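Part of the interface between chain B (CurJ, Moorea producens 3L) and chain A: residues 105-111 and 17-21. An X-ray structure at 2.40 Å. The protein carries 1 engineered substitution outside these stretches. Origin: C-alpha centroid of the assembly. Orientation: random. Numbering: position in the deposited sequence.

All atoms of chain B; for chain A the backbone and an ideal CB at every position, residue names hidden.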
ATOM      1  N   PHE B 105       9.563  -7.894 -13.963  1.00 90.68           N
ATOM      2  CA  PHE B 105       8.628  -6.826 -13.664  1.00 87.03           C
ATOM      3  C   PHE B 105       7.489  -6.848 -14.663  1.00 89.25           C
ATOM      4  O   PHE B 105       7.674  -7.177 -15.845  1.00 92.61           O
ATOM      5  CB  PHE B 105       9.298  -5.435 -13.671  1.00 83.77           C
ATOM      6  CG  PHE B 105       9.695  -4.950 -15.039  1.00 88.33           C
ATOM      7  CD1 PHE B 105       8.765  -4.353 -15.878  1.00 89.67           C
ATOM      8  CD2 PHE B 105      11.002  -5.070 -15.478  1.00 89.24           C
ATOM      9  CE1 PHE B 105       9.129  -3.904 -17.137  1.00 87.04           C
ATOM     10  CE2 PHE B 105      11.371  -4.618 -16.731  1.00 88.88           C
ATOM     11  CZ  PHE B 105      10.433  -4.036 -17.561  1.00 86.52           C
ATOM     12  N   GLN B 106       6.313  -6.474 -14.162  1.00 89.46           N
ATOM     13  CA  GLN B 106       5.158  -6.151 -14.986  1.00 91.78           C
ATOM     14  C   GLN B 106       4.669  -4.757 -14.620  1.00 88.15           C
ATOM     15  O   GLN B 106       4.414  -4.472 -13.445  1.00 89.95           O
ATOM     16  CB  GLN B 106       4.024  -7.167 -14.800  1.00 93.09           C
ATOM     17  CG  GLN B 106       4.303  -8.546 -15.374  1.00102.91           C
ATOM     18  CD  GLN B 106       3.139  -9.502 -15.171  1.00108.62           C
ATOM     19  OE1 GLN B 106       2.082  -9.351 -15.785  1.00111.96           O
ATOM     20  NE2 GLN B 106       3.329 -10.492 -14.306  1.00105.66           N
ATOM     21  N   VAL B 107       4.558  -3.894 -15.621  1.00 91.50           N
ATOM     22  CA  VAL B 107       3.906  -2.597 -15.491  1.00 87.43           C
ATOM     23  C   VAL B 107       2.495  -2.748 -16.032  1.00 84.45           C
ATOM     24  O   VAL B 107       2.305  -3.007 -17.231  1.00 87.33           O
ATOM     25  CB  VAL B 107       4.672  -1.499 -16.244  1.00 88.01           C
ATOM     26  CG1 VAL B 107       3.939  -0.169 -16.126  1.00 81.16           C
ATOM     27  CG2 VAL B 107       6.098  -1.393 -15.728  1.00 88.38           C
ATOM     28  N   ILE B 108       1.512  -2.572 -15.144  1.00 83.36           N
ATOM     29  CA  ILE B 108       0.107  -2.810 -15.435  1.00 86.74           C
ATOM     30  C   ILE B 108      -0.692  -1.568 -15.063  1.00 89.08           C
ATOM     31  O   ILE B 108      -0.209  -0.672 -14.368  1.00 89.46           O
ATOM     32  CB  ILE B 108      -0.447  -4.037 -14.678  1.00 81.41           C
ATOM     33  CG1 ILE B 108      -0.557  -3.716 -13.185  1.00 77.36           C
ATOM     34  CG2 ILE B 108       0.426  -5.268 -14.921  1.00 80.27           C
ATOM     35  CD1 ILE B 108      -1.223  -4.793 -12.355  1.00 74.55           C
ATOM     36  N   SER B 109      -1.939  -1.531 -15.529  1.00 91.74           N
ATOM     37  CA  SER B 109      -2.848  -0.465 -15.139  1.00 98.18           C
ATOM     38  C   SER B 109      -4.279  -0.983 -15.156  1.00103.89           C
ATOM     39  O   SER B 109      -4.582  -2.020 -15.752  1.00105.29           O
ATOM     40  CB  SER B 109      -2.709   0.755 -16.058  1.00100.58           C
ATOM     41  OG  SER B 109      -3.344   0.526 -17.303  1.00107.38           O
ATOM     42  N   PHE B 110      -5.156  -0.234 -14.492  1.00105.12           N
ATOM     43  CA  PHE B 110      -6.573  -0.558 -14.384  1.00106.04           C
ATOM     44  C   PHE B 110      -7.294   0.678 -13.868  1.00115.15           C
ATOM     45  O   PHE B 110      -6.687   1.544 -13.237  1.00109.07           O
ATOM     46  CB  PHE B 110      -6.810  -1.759 -13.460  1.00 99.12           C
ATOM     47  CG  PHE B 110      -6.160  -1.627 -12.107  1.00 97.13           C
ATOM     48  CD1 PHE B 110      -4.896  -2.144 -11.879  1.00 96.60           C
ATOM     49  CD2 PHE B 110      -6.815  -0.993 -11.065  1.00 96.42           C
ATOM     50  CE1 PHE B 110      -4.297  -2.030 -10.639  1.00 92.20           C
ATOM     51  CE2 PHE B 110      -6.221  -0.876  -9.823  1.00 93.84           C
ATOM     52  CZ  PHE B 110      -4.959  -1.395  -9.610  1.00 86.76           C
ATOM     53  N   ASP B 111      -8.598   0.740 -14.120  1.00124.65           N
ATOM     54  CA  ASP B 111      -9.393   1.912 -13.773  1.00135.43           C
ATOM     55  C   ASP B 111      -9.996   1.727 -12.385  1.00139.09           C
ATOM     56  O   ASP B 111     -10.735   0.766 -12.145  1.00141.53           O
ATOM     57  CB  ASP B 111     -10.479   2.166 -14.816  1.00150.94           C
ATOM     58  CG  ASP B 111     -10.948   3.609 -14.826  1.00157.84           C
ATOM     59  OD1 ASP B 111     -11.010   4.225 -13.740  1.00156.82           O
ATOM     60  OD2 ASP B 111     -11.238   4.136 -15.922  1.00161.53           O
TER
ATOM     61  N   UNK A  17      -4.223  -3.473  -2.884  1.00 65.93           N
ATOM     62  CA  UNK A  17      -4.516  -4.717  -3.572  1.00 74.54           C
ATOM     63  C   UNK A  17      -4.129  -4.560  -5.032  1.00 71.66           C
ATOM     64  O   UNK A  17      -3.980  -3.444  -5.538  1.00 70.42           O
ATOM     65  CB  UNK A  17      -5.991  -5.098  -3.429  1.00 74.54           C
ATOM     66  N   UNK A  18      -3.955  -5.702  -5.701  1.00 76.09           N
ATOM     67  CA  UNK A  18      -3.414  -5.740  -7.051  1.00 79.22           C
ATOM     68  C   UNK A  18      -3.946  -6.954  -7.794  1.00 80.46           C
ATOM     69  O   UNK A  18      -4.110  -8.023  -7.184  1.00 76.83           O
ATOM     70  CB  UNK A  18      -1.884  -5.758  -7.022  1.00 79.22           C
ATOM     71  N   UNK A  19      -4.232  -6.824  -9.092  1.00 83.20           N
ATOM     72  CA  UNK A  19      -4.604  -7.998  -9.896  1.00 88.37           C
ATOM     73  C   UNK A  19      -3.571  -9.114  -9.842  1.00 92.06           C
ATOM     74  O   UNK A  19      -3.889 -10.269 -10.144  1.00 98.35           O
ATOM     75  CB  UNK A  19      -4.817  -7.583 -11.353  1.00 88.37           C
ATOM     76  N   UNK A  20      -2.335  -8.785  -9.459  1.00 89.29           N
ATOM     77  CA  UNK A  20      -1.240  -9.746  -9.391  1.00 88.93           C
ATOM     78  C   UNK A  20      -0.979 -10.237  -7.973  1.00 90.40           C
ATOM     79  O   UNK A  20       0.092 -10.790  -7.701  1.00 98.72           O
ATOM     80  CB  UNK A  20       0.036  -9.122  -9.961  1.00 88.93           C
ATOM     81  N   UNK A  21      -1.930 -10.041  -7.066  1.00 86.00           N
ATOM     82  CA  UNK A  21      -1.808 -10.503  -5.691  1.00 76.24           C
ATOM     83  C   UNK A  21      -3.127 -11.108  -5.248  1.00 79.19           C
ATOM     84  O   UNK A  21      -4.184 -10.501  -5.441  1.00 83.23           O
ATOM     85  CB  UNK A  21      -1.395  -9.361  -4.760  1.00 76.24           C
TER

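Chain B presents one face of a strand, on which B:Gln106, B:Ile108 and B:Phe110 point toward chain A while B:Val107 and B:Ser109 point away. The offered surface is therefore a short row: an amide end, a branched aliphatic and an aromatic ring. Across from it the backbone of chain A bends in a type I beta turn from position 18 to position 21, closed by a backbone hydrogen bond from N of 21 to O of 18 at 3.0 Å, so positions 19 and 20 form the corner that meets the strand.

Position 17 lies before the turn. Its CA-to-CB bond points sideways, and nothing of the strand comes within 5.5 Å of the ideal CB. The contact sets hardly any rule here, and a polar, flexible side chain would be as suitable as many others. The deposited residue is A:Gln17, whose side chain makes no contact with the strand: its nearest approach is 6.6 Å, from CG to B:Phe110 CZ.

Position 18 opens the turn with an extended backbone, phi/psi -152/143. Its CA-to-CB bond is sideways, and the ideal CB lies 5.5 Å from B:Ile108 CD1. A small side chain would suit, and one with an acceptor could also serve the turn, since the amide of position 20 lies close by; Ser, Thr, Asp or Asn are all reasonable. It is A:Ser18, with chi1 in t. Its OG accepts a hydrogen bond from the backbone N of position 20 at 3.2 Å, nearly straight at 166°, while also lying 4.2 Å from B:Ile108 CD1. The side chain thus braces the corner more than it covers the strand.

Position 19 points toward chain B, its ideal CB 4.7 Å from B:Ile108 CD1 and 5.5 Å from B:Phe110 CD1. Both neighbours are apolar, so a compact apolar group fits; Ala or Val could be considered, but phi/psi of -55/-20 at the first corner of the turn particularly favours proline. A:Pro19 is found. Its CD packs 3.6 Å from B:Phe110 CE1, approaching the ring obliquely, and 4.0 Å from B:Ile108 CD1, so a single ring carbon touches both side chains.

Position 20 also points toward the strand. The ideal CB is 5.1 Å from B:Ile108 CD1, leaving room for a side chain to extend between that methyl and B:Gln106. Leu, Ile or Met would reach the aliphatic surface; a longer polar chain might instead address the Gln amide. The residue is A:Leu20, the one with the most area covered by the strand. With chi1 at -84° (m) and chi2 in p, it places CD1 3.9 Å from B:Ile108 CD1 and CD2 3.6 Å from B:Gln106 NE2. The latter is plain packing against an amide, and no hydrogen bond joins the two stretches.

Position 21 is out of reach, and only its backbone serves the turn, so many residues would do. It is A:Ser21.

Chain A, residues 17-21: QSPLS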
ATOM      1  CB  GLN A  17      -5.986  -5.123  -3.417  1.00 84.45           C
ATOM      2  CG  GLN A  17      -6.984  -4.163  -4.014  1.00 92.54           C
ATOM      3  CD  GLN A  17      -8.409  -4.608  -3.759  1.00101.44           C
ATOM      4  OE1 GLN A  17      -9.163  -3.940  -3.051  1.00107.46           O
ATOM      5  NE2 GLN A  17      -8.785  -5.745  -4.336  1.00 97.32           N
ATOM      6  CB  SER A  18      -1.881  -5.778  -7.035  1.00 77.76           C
ATOM      7  OG  SER A  18      -1.351  -5.925  -8.341  1.00 74.81           O
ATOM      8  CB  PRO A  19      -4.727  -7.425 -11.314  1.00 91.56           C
ATOM      9  CG  PRO A  19      -5.007  -5.979 -11.117  1.00 92.13           C
ATOM     10  CD  PRO A  19      -4.263  -5.579  -9.877  1.00 85.16           C
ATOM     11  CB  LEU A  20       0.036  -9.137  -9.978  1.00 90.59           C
ATOM     12  CG  LEU A  20       0.169  -9.221 -11.501  1.00101.87           C
ATOM     13  CD1 LEU A  20      -1.086  -8.688 -12.186  1.00107.75           C
ATOM     14  CD2 LEU A  20       1.409  -8.477 -11.988  1.00103.79           C
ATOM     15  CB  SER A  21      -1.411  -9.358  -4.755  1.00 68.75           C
ATOM     16  OG  SER A  21      -1.259  -9.819  -3.425  1.00 74.17           O
TER
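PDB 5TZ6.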